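Local atomic coordinates of erythrocyte membrane protein 1 (Plasmodium falciparum, PDB entry 2XU0), a protein that probably binds host cell surface receptors as a parasite adhesin, here represented by its N-terminal segment and first Duffy-binding-like domain, involved in rosetting. Residues K40-E45 / R237-H242; V224-Y229 / G247-L252; E382-K387 / K459-S464; L435-K440 / I452-P457. The protein carries 10 engineered substitutions. All coordinates share one frame; numbering follows the deposited sequence.

Contact 1: K40-E45 / R237-H242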
# COMPACT_ATOMS: atom_id res chain seq x y z
N LYS A 40 -7.75 -2.96 28.41
CA LYS A 40 -8.47 -2.19 29.41
C LYS A 40 -9.95 -2.07 29.06
O LYS A 40 -10.30 -1.75 27.92
CB LYS A 40 -7.82 -0.80 29.64
CG LYS A 40 -7.78 0.16 28.42
CD LYS A 40 -6.60 -0.08 27.42
CE LYS A 40 -5.21 0.14 27.98
NZ LYS A 40 -4.98 1.54 28.44
N LYS A 41 -10.81 -2.33 30.04
CA LYS A 41 -12.25 -2.24 29.85
C LYS A 41 -12.69 -0.78 29.76
O LYS A 41 -12.23 0.08 30.51
CB LYS A 41 -13.02 -3.00 30.94
CG LYS A 41 -14.50 -3.19 30.64
CD LYS A 41 -14.94 -4.65 30.75
CE LYS A 41 -16.39 -4.85 30.36
NZ LYS A 41 -17.34 -4.17 31.27
N ASN A 42 -13.53 -0.52 28.77
CA ASN A 42 -14.11 0.79 28.55
C ASN A 42 -15.60 0.64 28.92
O ASN A 42 -16.35 -0.05 28.23
CB ASN A 42 -13.91 1.27 27.11
CG ASN A 42 -14.63 2.56 26.78
OD1 ASN A 42 -15.09 3.29 27.67
ND2 ASN A 42 -14.77 2.86 25.51
N PRO A 43 -16.02 1.25 30.05
CA PRO A 43 -17.43 1.12 30.48
C PRO A 43 -18.41 1.82 29.56
O PRO A 43 -19.60 1.52 29.60
CB PRO A 43 -17.44 1.77 31.87
CG PRO A 43 -16.01 1.93 32.27
CD PRO A 43 -15.25 2.09 31.00
N TYR A 44 -17.92 2.73 28.72
CA TYR A 44 -18.72 3.59 27.85
C TYR A 44 -18.83 3.20 26.38
O TYR A 44 -19.45 3.92 25.61
CB TYR A 44 -18.27 5.05 28.06
CG TYR A 44 -18.02 5.36 29.52
CD1 TYR A 44 -19.08 5.55 30.41
CD2 TYR A 44 -16.73 5.34 30.05
CE1 TYR A 44 -18.86 5.78 31.77
CE2 TYR A 44 -16.50 5.56 31.41
CZ TYR A 44 -17.57 5.79 32.26
OH TYR A 44 -17.35 6.02 33.59
N GLU A 45 -18.29 2.01 26.03
CA GLU A 45 -18.24 1.41 24.69
C GLU A 45 -19.52 1.52 23.88
O GLU A 45 -19.50 1.95 22.73
CB GLU A 45 -17.81 -0.06 24.78
CG GLU A 45 -16.31 -0.23 24.85
CD GLU A 45 -15.75 -1.59 24.48
OE1 GLU A 45 -16.50 -2.41 23.89
OE2 GLU A 45 -14.55 -1.83 24.75
N ARG A 237 -18.19 11.48 29.15
CA ARG A 237 -17.56 12.75 28.78
C ARG A 237 -16.29 13.00 29.58
O ARG A 237 -15.36 13.58 29.03
CB ARG A 237 -18.53 13.93 28.96
CG ARG A 237 -19.62 14.02 27.90
CD ARG A 237 -20.58 15.19 28.13
NE ARG A 237 -20.07 16.46 27.58
CZ ARG A 237 -19.46 17.40 28.30
NH1 ARG A 237 -19.27 17.23 29.61
NH2 ARG A 237 -19.03 18.51 27.72
N LYS A 238 -16.24 12.55 30.85
CA LYS A 238 -15.04 12.73 31.68
C LYS A 238 -13.97 11.70 31.37
O LYS A 238 -12.78 12.01 31.48
CB LYS A 238 -15.35 12.88 33.19
CG LYS A 238 -15.97 11.67 33.87
CD LYS A 238 -14.97 10.94 34.77
CE LYS A 238 -15.47 9.59 35.23
NZ LYS A 238 -15.44 8.58 34.14
N HIS A 239 -14.39 10.49 30.96
CA HIS A 239 -13.48 9.42 30.54
C HIS A 239 -12.73 9.89 29.28
O HIS A 239 -11.52 9.66 29.16
CB HIS A 239 -14.28 8.14 30.24
CG HIS A 239 -13.43 6.97 29.83
ND1 HIS A 239 -12.80 6.18 30.77
CD2 HIS A 239 -13.14 6.50 28.59
CE1 HIS A 239 -12.15 5.25 30.07
NE2 HIS A 239 -12.34 5.41 28.76
N TYR A 240 -13.43 10.61 28.38
CA TYR A 240 -12.88 11.18 27.15
C TYR A 240 -12.49 12.65 27.32
O TYR A 240 -12.61 13.44 26.39
CB TYR A 240 -13.86 10.97 25.99
CG TYR A 240 -13.97 9.52 25.61
CD1 TYR A 240 -15.10 8.78 25.94
CD2 TYR A 240 -12.93 8.87 24.95
CE1 TYR A 240 -15.20 7.43 25.60
CE2 TYR A 240 -13.02 7.52 24.62
CZ TYR A 240 -14.16 6.80 24.94
OH TYR A 240 -14.27 5.47 24.62
N ALA A 241 -12.00 13.00 28.50
CA ALA A 241 -11.62 14.39 28.74
C ALA A 241 -10.18 14.52 29.15
O ALA A 241 -9.67 13.67 29.88
CB ALA A 241 -12.51 15.00 29.82
N HIS A 242 -9.54 15.63 28.73
CA HIS A 242 -8.20 16.01 29.16
C HIS A 242 -8.33 16.49 30.64
O HIS A 242 -9.45 16.68 31.13
CB HIS A 242 -7.65 17.15 28.26
CG HIS A 242 -7.32 16.75 26.86
ND1 HIS A 242 -6.48 15.68 26.57
CD2 HIS A 242 -7.67 17.35 25.69
CE1 HIS A 242 -6.36 15.65 25.25
NE2 HIS A 242 -7.06 16.64 24.68

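Contact 2: V224-Y229 / G247-L252. Engineered in segment 247-252: A250 (natural residue Ser).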
# COMPACT_ATOMS: atom_id res chain seq x y z
N VAL A 224 -18.75 16.34 13.51
CA VAL A 224 -19.52 15.14 13.92
C VAL A 224 -19.05 14.62 15.28
O VAL A 224 -19.87 14.33 16.15
CB VAL A 224 -19.52 14.02 12.85
CG1 VAL A 224 -20.39 12.85 13.28
CG2 VAL A 224 -20.00 14.56 11.52
N PHE A 225 -17.72 14.55 15.48
CA PHE A 225 -17.14 14.08 16.74
C PHE A 225 -17.34 15.00 17.95
O PHE A 225 -17.34 14.52 19.08
CB PHE A 225 -15.71 13.59 16.54
CG PHE A 225 -15.59 12.14 16.07
CD1 PHE A 225 -15.80 11.09 16.96
CD2 PHE A 225 -15.20 11.85 14.77
CE1 PHE A 225 -15.66 9.76 16.54
CE2 PHE A 225 -15.01 10.52 14.37
CZ PHE A 225 -15.24 9.49 15.25
N LYS A 226 -17.57 16.31 17.71
CA LYS A 226 -17.87 17.31 18.75
C LYS A 226 -19.32 17.06 19.25
O LYS A 226 -19.56 16.99 20.46
CB LYS A 226 -17.71 18.73 18.18
CG LYS A 226 -17.80 19.83 19.24
CD LYS A 226 -17.47 21.20 18.66
CE LYS A 226 -17.62 22.31 19.66
NZ LYS A 226 -17.47 23.65 19.01
N LYS A 227 -20.26 16.84 18.30
CA LYS A 227 -21.65 16.47 18.55
C LYS A 227 -21.72 15.17 19.34
O LYS A 227 -22.39 15.14 20.38
CB LYS A 227 -22.41 16.33 17.22
CG LYS A 227 -22.60 17.65 16.50
CD LYS A 227 -23.12 17.45 15.11
CE LYS A 227 -23.56 18.74 14.48
NZ LYS A 227 -24.18 18.49 13.16
N ILE A 228 -20.99 14.11 18.91
CA ILE A 228 -20.94 12.81 19.59
C ILE A 228 -20.50 13.01 21.04
O ILE A 228 -21.18 12.51 21.93
CB ILE A 228 -20.09 11.72 18.83
CG1 ILE A 228 -20.73 11.38 17.47
CG2 ILE A 228 -19.94 10.44 19.67
CD1 ILE A 228 -19.80 10.68 16.44
N TYR A 229 -19.41 13.78 21.27
CA TYR A 229 -18.89 14.06 22.61
C TYR A 229 -19.92 14.73 23.51
O TYR A 229 -20.03 14.35 24.67
CB TYR A 229 -17.62 14.92 22.56
CG TYR A 229 -17.00 15.16 23.92
CD1 TYR A 229 -16.40 14.13 24.63
CD2 TYR A 229 -17.02 16.42 24.50
CE1 TYR A 229 -15.80 14.35 25.87
CE2 TYR A 229 -16.44 16.66 25.75
CZ TYR A 229 -15.83 15.62 26.43
OH TYR A 229 -15.22 15.84 27.64
N GLY A 247 -12.48 18.18 25.81
CA GLY A 247 -12.67 16.92 25.11
C GLY A 247 -11.41 16.36 24.47
O GLY A 247 -10.67 17.08 23.80
N ASN A 248 -11.16 15.06 24.73
CA ASN A 248 -10.00 14.34 24.17
C ASN A 248 -10.55 13.64 22.93
O ASN A 248 -10.93 12.46 22.97
CB ASN A 248 -9.40 13.35 25.21
CG ASN A 248 -8.09 12.72 24.83
OD1 ASN A 248 -7.48 12.00 25.63
ND2 ASN A 248 -7.61 12.94 23.61
N TYR A 249 -10.65 14.42 21.86
CA TYR A 249 -11.19 13.99 20.58
C TYR A 249 -10.33 12.94 19.93
O TYR A 249 -10.88 12.04 19.30
CB TYR A 249 -11.49 15.19 19.68
CG TYR A 249 -12.55 16.09 20.27
CD1 TYR A 249 -13.90 15.72 20.25
CD2 TYR A 249 -12.22 17.29 20.89
CE1 TYR A 249 -14.88 16.54 20.81
CE2 TYR A 249 -13.19 18.12 21.44
CZ TYR A 249 -14.52 17.73 21.40
OH TYR A 249 -15.48 18.54 21.95
N ALA A 250 -9.01 12.98 20.15
CA ALA A 250 -8.10 11.98 19.60
C ALA A 250 -8.40 10.58 20.18
O ALA A 250 -8.50 9.62 19.42
CB ALA A 250 -6.65 12.37 19.87
N LYS A 251 -8.64 10.49 21.50
CA LYS A 251 -8.96 9.25 22.19
C LYS A 251 -10.38 8.78 21.81
O LYS A 251 -10.61 7.60 21.56
CB LYS A 251 -8.84 9.43 23.70
CG LYS A 251 -9.03 8.15 24.48
CD LYS A 251 -9.16 8.42 25.98
CE LYS A 251 -9.55 7.18 26.77
NZ LYS A 251 -8.61 6.04 26.54
N LEU A 252 -11.31 9.73 21.72
CA LEU A 252 -12.69 9.49 21.33
C LEU A 252 -12.79 8.89 19.91
O LEU A 252 -13.57 7.95 19.70
CB LEU A 252 -13.49 10.80 21.42
CG LEU A 252 -14.99 10.71 21.15
CD1 LEU A 252 -15.72 10.02 22.30
CD2 LEU A 252 -15.57 12.10 20.93

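Contact 3: E382-K387 / K459-S464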
# COMPACT_ATOMS: atom_id res chain seq x y z
N GLU A 382 13.53 6.16 -17.39
CA GLU A 382 12.95 7.34 -16.72
C GLU A 382 12.10 6.92 -15.51
O GLU A 382 12.22 7.54 -14.44
CB GLU A 382 12.19 8.30 -17.65
CG GLU A 382 10.86 7.87 -18.24
CD GLU A 382 10.15 8.98 -19.01
OE1 GLU A 382 9.21 8.67 -19.78
OE2 GLU A 382 10.53 10.16 -18.84
N TRP A 383 11.30 5.83 -15.67
CA TRP A 383 10.49 5.29 -14.58
C TRP A 383 11.38 4.84 -13.43
O TRP A 383 11.10 5.20 -12.31
CB TRP A 383 9.60 4.14 -15.07
CG TRP A 383 8.78 3.52 -13.98
CD1 TRP A 383 7.61 3.98 -13.46
CD2 TRP A 383 9.06 2.28 -13.31
NE1 TRP A 383 7.15 3.12 -12.49
CE2 TRP A 383 8.01 2.05 -12.40
CE3 TRP A 383 10.07 1.31 -13.45
CZ2 TRP A 383 7.98 0.93 -11.56
CZ3 TRP A 383 10.01 0.18 -12.64
CH2 TRP A 383 8.98 0.00 -11.71
N ILE A 384 12.47 4.08 -13.73
CA ILE A 384 13.39 3.54 -12.72
C ILE A 384 14.07 4.66 -11.95
O ILE A 384 14.31 4.52 -10.74
CB ILE A 384 14.39 2.52 -13.37
CG1 ILE A 384 13.79 1.12 -13.45
CG2 ILE A 384 15.80 2.51 -12.72
CD1 ILE A 384 13.61 0.28 -12.08
N VAL A 385 14.39 5.76 -12.65
CA VAL A 385 15.04 6.93 -12.06
C VAL A 385 14.11 7.63 -11.09
O VAL A 385 14.55 8.03 -10.01
CB VAL A 385 15.64 7.85 -13.14
CG1 VAL A 385 15.82 9.29 -12.66
CG2 VAL A 385 16.97 7.27 -13.65
N LYS A 386 12.82 7.71 -11.44
CA LYS A 386 11.79 8.30 -10.60
C LYS A 386 11.55 7.41 -9.33
O LYS A 386 11.31 7.95 -8.25
CB LYS A 386 10.50 8.42 -11.39
CG LYS A 386 9.35 9.09 -10.67
CD LYS A 386 8.08 9.13 -11.55
CE LYS A 386 6.82 9.35 -10.74
NZ LYS A 386 6.72 10.73 -10.18
N LYS A 387 11.58 6.06 -9.51
CA LYS A 387 11.33 5.09 -8.42
C LYS A 387 12.51 5.12 -7.45
O LYS A 387 12.30 5.15 -6.24
CB LYS A 387 11.08 3.69 -8.99
CG LYS A 387 9.71 3.56 -9.66
CD LYS A 387 8.62 3.50 -8.59
CE LYS A 387 7.30 4.02 -9.05
NZ LYS A 387 6.37 4.11 -7.89
N LYS A 459 21.95 -2.13 -7.99
CA LYS A 459 21.48 -3.37 -8.65
C LYS A 459 19.95 -3.37 -8.83
O LYS A 459 19.46 -3.80 -9.87
CB LYS A 459 21.92 -4.62 -7.85
CG LYS A 459 23.37 -4.59 -7.37
CD LYS A 459 24.34 -5.31 -8.31
CE LYS A 459 25.70 -5.54 -7.69
NZ LYS A 459 25.65 -6.55 -6.59
N THR A 460 19.21 -2.88 -7.83
CA THR A 460 17.75 -2.88 -7.90
C THR A 460 17.18 -1.84 -8.84
O THR A 460 16.12 -2.05 -9.41
CB THR A 460 17.16 -2.79 -6.50
OG1 THR A 460 17.82 -3.78 -5.71
CG2 THR A 460 15.64 -3.00 -6.47
N PHE A 461 17.84 -0.69 -8.95
CA PHE A 461 17.34 0.38 -9.79
C PHE A 461 18.31 0.61 -10.96
O PHE A 461 18.68 1.74 -11.25
CB PHE A 461 17.05 1.66 -8.97
CG PHE A 461 16.11 1.47 -7.80
CD1 PHE A 461 14.74 1.65 -7.95
CD2 PHE A 461 16.59 1.10 -6.55
CE1 PHE A 461 13.87 1.52 -6.86
CE2 PHE A 461 15.73 0.98 -5.45
CZ PHE A 461 14.38 1.18 -5.62
N SER A 462 18.74 -0.47 -11.61
CA SER A 462 19.65 -0.41 -12.76
C SER A 462 18.87 -0.43 -14.06
O SER A 462 17.66 -0.66 -14.05
CB SER A 462 20.56 -1.64 -12.73
OG SER A 462 19.80 -2.84 -12.77
N ILE A 463 19.58 -0.27 -15.19
CA ILE A 463 19.01 -0.40 -16.53
C ILE A 463 18.66 -1.89 -16.69
O ILE A 463 19.27 -2.74 -16.02
CB ILE A 463 20.01 0.05 -17.66
CG1 ILE A 463 21.32 -0.78 -17.63
CG2 ILE A 463 20.26 1.57 -17.66
CD1 ILE A 463 21.80 -1.23 -18.98
N SER A 464 17.68 -2.22 -17.55
CA SER A 464 17.32 -3.62 -17.81
C SER A 464 18.51 -4.30 -18.50
O SER A 464 19.22 -3.65 -19.27
CB SER A 464 16.12 -3.69 -18.75
OG SER A 464 15.92 -5.03 -19.19

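Contact 4: L435-K440 / I452-P457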
# COMPACT_ATOMS: atom_id res chain seq x y z
N LEU A 435 13.13 -6.75 4.99
CA LEU A 435 11.70 -7.10 5.05
C LEU A 435 11.02 -6.75 3.71
O LEU A 435 10.17 -7.51 3.23
CB LEU A 435 11.00 -6.35 6.20
CG LEU A 435 11.51 -6.58 7.63
CD1 LEU A 435 10.59 -5.89 8.66
CD2 LEU A 435 11.74 -8.07 7.94
N LEU A 436 11.41 -5.61 3.10
CA LEU A 436 10.87 -5.18 1.81
C LEU A 436 11.29 -6.17 0.72
O LEU A 436 10.45 -6.54 -0.10
CB LEU A 436 11.24 -3.73 1.45
CG LEU A 436 10.76 -2.63 2.42
CD1 LEU A 436 11.22 -1.29 1.94
CD2 LEU A 436 9.22 -2.66 2.64
N ASN A 437 12.55 -6.63 0.76
CA ASN A 437 13.09 -7.67 -0.14
C ASN A 437 12.25 -8.95 -0.06
O ASN A 437 12.11 -9.66 -1.05
CB ASN A 437 14.54 -8.05 0.25
CG ASN A 437 15.56 -6.98 -0.07
OD1 ASN A 437 15.22 -5.95 -0.67
ND2 ASN A 437 16.81 -7.15 0.39
N ASN A 438 11.71 -9.22 1.13
CA ASN A 438 10.97 -10.45 1.42
C ASN A 438 9.52 -10.43 1.05
O ASN A 438 8.85 -11.41 1.31
CB ASN A 438 11.09 -10.77 2.91
CG ASN A 438 12.46 -11.16 3.34
OD1 ASN A 438 13.24 -11.72 2.57
ND2 ASN A 438 12.77 -10.90 4.60
N GLY A 439 9.02 -9.32 0.50
CA GLY A 439 7.61 -9.20 0.14
C GLY A 439 7.15 -10.20 -0.90
O GLY A 439 7.96 -10.72 -1.65
N LYS A 440 5.84 -10.47 -0.96
CA LYS A 440 5.28 -11.41 -1.94
C LYS A 440 5.82 -11.16 -3.38
O LYS A 440 6.43 -12.05 -3.99
CB LYS A 440 3.74 -11.36 -1.90
CG LYS A 440 3.04 -12.49 -2.67
CD LYS A 440 1.53 -12.26 -2.78
CE LYS A 440 0.76 -13.01 -1.72
NZ LYS A 440 -0.72 -12.94 -1.93
N ILE A 452 15.67 -8.61 -6.35
CA ILE A 452 15.42 -7.33 -5.70
C ILE A 452 16.19 -7.28 -4.39
O ILE A 452 16.08 -8.20 -3.58
CB ILE A 452 13.90 -7.12 -5.48
CG1 ILE A 452 13.09 -7.08 -6.82
CG2 ILE A 452 13.63 -5.92 -4.59
CD1 ILE A 452 13.29 -5.84 -7.77
N ASP A 453 17.00 -6.21 -4.20
CA ASP A 453 17.76 -5.97 -2.97
C ASP A 453 17.83 -4.48 -2.75
O ASP A 453 18.67 -3.79 -3.36
CB ASP A 453 19.15 -6.64 -2.99
CG ASP A 453 19.92 -6.56 -1.67
OD1 ASP A 453 19.39 -6.00 -0.69
OD2 ASP A 453 21.04 -7.08 -1.61
N PHE A 454 16.94 -3.99 -1.88
CA PHE A 454 16.83 -2.58 -1.51
C PHE A 454 18.08 -2.06 -0.79
O PHE A 454 18.29 -0.84 -0.76
CB PHE A 454 15.52 -2.27 -0.78
CG PHE A 454 14.32 -2.44 -1.69
CD1 PHE A 454 14.11 -1.60 -2.78
CD2 PHE A 454 13.40 -3.46 -1.47
CE1 PHE A 454 13.00 -1.76 -3.63
CE2 PHE A 454 12.30 -3.65 -2.32
CZ PHE A 454 12.10 -2.79 -3.39
N ASN A 455 18.91 -2.99 -0.24
CA ASN A 455 20.19 -2.66 0.39
C ASN A 455 21.29 -2.48 -0.68
O ASN A 455 22.39 -2.10 -0.34
CB ASN A 455 20.59 -3.72 1.43
CG ASN A 455 19.76 -3.70 2.67
OD1 ASN A 455 19.23 -4.72 3.12
ND2 ASN A 455 19.57 -2.53 3.22
N LYS A 456 20.99 -2.73 -1.96
CA LYS A 456 21.92 -2.54 -3.07
C LYS A 456 21.16 -1.74 -4.15
O LYS A 456 20.73 -2.32 -5.15
CB LYS A 456 22.45 -3.91 -3.60
CG LYS A 456 23.42 -4.58 -2.63
CD LYS A 456 24.20 -5.70 -3.29
CE LYS A 456 25.33 -6.20 -2.41
NZ LYS A 456 26.43 -5.20 -2.27
N PRO A 457 20.92 -0.43 -3.93
CA PRO A 457 20.12 0.34 -4.89
C PRO A 457 20.63 0.31 -6.32
O PRO A 457 19.83 0.22 -7.25
CB PRO A 457 20.08 1.75 -4.29
CG PRO A 457 20.31 1.54 -2.83
CD PRO A 457 21.32 0.41 -2.78
O HOH W 1 14.22 -10.07 -2.89

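Contact 1: K40-E45 / R237-H242
The N-terminal segment of PfEMP1 meets the Duffy-binding-like domain here, where N42 and Y44 of a type I turn touch H239, Y240 and K238 at the end of helix 234-239. Y44 lays the CD2-CE2 side of its ring against H239. Its CE2 atom lies 3.6 Å from H239 CB, and its CD2 sits over one face of the imidazole, offset toward the rim. The two rings meet obliquely, with planes 50° apart and centroids 5.2 Å apart. P43 CB lies over the centre of one face of the Y44 ring. At the far end of that ring, K238 NZ makes a weak bond of 3.2 Å to Y44 OH, and the two side chains cross at about a right angle. The main partner of K238 NZ is the carbonyl O of E235. N42 and Y240 meet tip to tip. N42 ND2 gives a weak, bent bond of 2.8 Å to Y240 OH, and the amide is turned 75° from the phenol ring. The stronger polar partner of Y240 OH is D255 on helix 249-268. The other end of the amide faces its own turn: N42 OD1 accepts from Y44 N at 3.1 Å, with the donor above the carbonyl plane. This is an Asx turn within the N42-E45 beta turn, here joining an N-terminal extension to the end of a helix.

Contact 2: V224-Y229 / G247-L252
The side chains of Y229 and Y249 cross at about a right angle, and G247 closes over the outer part of Y229. Y249 CE1 lies 3.6 Å from Y229 CB. Y249 OH touches both Y229 CD2 and K226 CG, the latter at 3.8 Å. The two aromatic planes are 67° apart, an oblique pairing. The Y249 ring also turns its edge to the backbone, with CE1 3.6 Å from F225 O. G247 CA lies over a face of the Y229 ring, 4.0 Å from its centroid and 27° off the normal, a CH-pi contact. L252 packs alongside through its CD2 branch, which comes to 3.5 Å from F225 O and also touches Y229 CB and F225 CD1.

This is helix-to-helix packing within the Duffy-binding domain. Helix 216-231 lies against the first turn of helix 249-268, with N248 at the N-cap position. F225 O is engaged within its own helix, where it accepts from Y229 N.

Y229 has CG anti to the backbone N (chi1 -177°), beside the carbonyl carbon, and the ring beyond it lies under G247 CA. Y229 OH is hydrogen-bonded to R237 O. W256 meets the F225 ring edge-to-face, and L157 of helix 154-175 touches F225. L48 of the N-terminal segment touches L252, and the backbone of N248 bonds to that of Y240.

Contact 3: E382-K387 / K459-S464
The F461 ring meets helix 371-407 obliquely, and T460 CG2 lies over one of its faces, offset toward the rim. CE1 of F461 is 3.9 Å from K387 C and 4.1 Å from K387 CB. Its neighbour CD1 lies 4.0 Å from I384 O. The ring thus rests on the backbone of one helical turn, between I384 and K387. The indole of W383 is the second flat group. K387 CG lies 3.5 Å above one of its faces, offset toward the rim, so the start of the lysine chain touches both aromatic groups. The chain then bends at chi2 (-74°), and NZ ends in a salt bridge with E390.

I384 makes the other half of the contact. Its CG2 branch points into the backbone where helix 457-460 ends. It lies 3.3 Å from F461 O and 4.0 Å from F461 CB, and approaches S462 O at 3.9 Å. The contact is van der Waals packing of side chains on both backbone and side-chain atoms.

The site lies in the C-terminal Duffy-binding-like subdomain. F323 of helix 311-338 meets both F461 and W383, and F391 also meets F461. The carbonyl of T460 accepts from K327 of helix 311-338. The short helix 457-460 and the chain leaving it are therefore packed against helix 371-407, with helix 311-338 as the third element.

Contact 4: L435-K440 / I452-P457
N437, in the last turn of helix 429-437, uses both ends of its amide on the D453-K456 turn. OD1 accepts from F454 N at 2.9 Å. This bond is nearly straight (175°) and lies in the carbonyl plane, on a lone pair. ND2 donates to D453 OD1 at 3.0 Å, bent to 144°, with the acceptor tilted from the amide plane. The amide and carboxylate planes are almost perpendicular, 87° apart, and ND2 comes to the oxygen from above the carboxylate. N455 N reaches the same D453 OD1 from the opposite face, at 3.1 Å, and makes an Asx turn. One carboxylate oxygen is thus gripped by two N-H groups. The turn is closed by K456 N, bonded to D453 O. D453 O also accepts from T460 OG1.

A water bridges the two backbones, 2.8 Å from N437 O and 2.7 Å from I452 O, with further acceptors in reach.

One apolar contact, L436 CB to F454 CD2 at 3.6 Å, flanks the bonds. N437 OD1 also lies close to the same ring carbon, at 3.2 Å. The N437 and F454 side chains run past one another, pointing opposite ways. Beyond them, L436 touches F316 of helix 311-338 and A22 of helix 22-39.

With both of its functions bonded, the N437 amide is fixed in rotation. The two N-H groups would help stabilise a negative charge on D453, and the turn is held to the helix end through a side chain.

From the N terminus, the chain leaves helix 22-39 through 40-45, and contact 1 closes the long loop from there to 237-242. Contact 2 crosses it: 224-229 precedes 237-242, and 247-252 follows. The two contacts touch through R237 with Y229 and Y240 with N248, joining the N-terminal segment to three successive helices of the Duffy-binding domain. Contacts 3 and 4 come later, in series with these, in the C-terminal subdomain. Contact 3 ties helix 371-407 to 459-464, and contact 4 closes a shorter loop within that span. They touch where T460 and F461 meet D453 and F454. The centres of contacts 1 and 3 are about 51 Å apart.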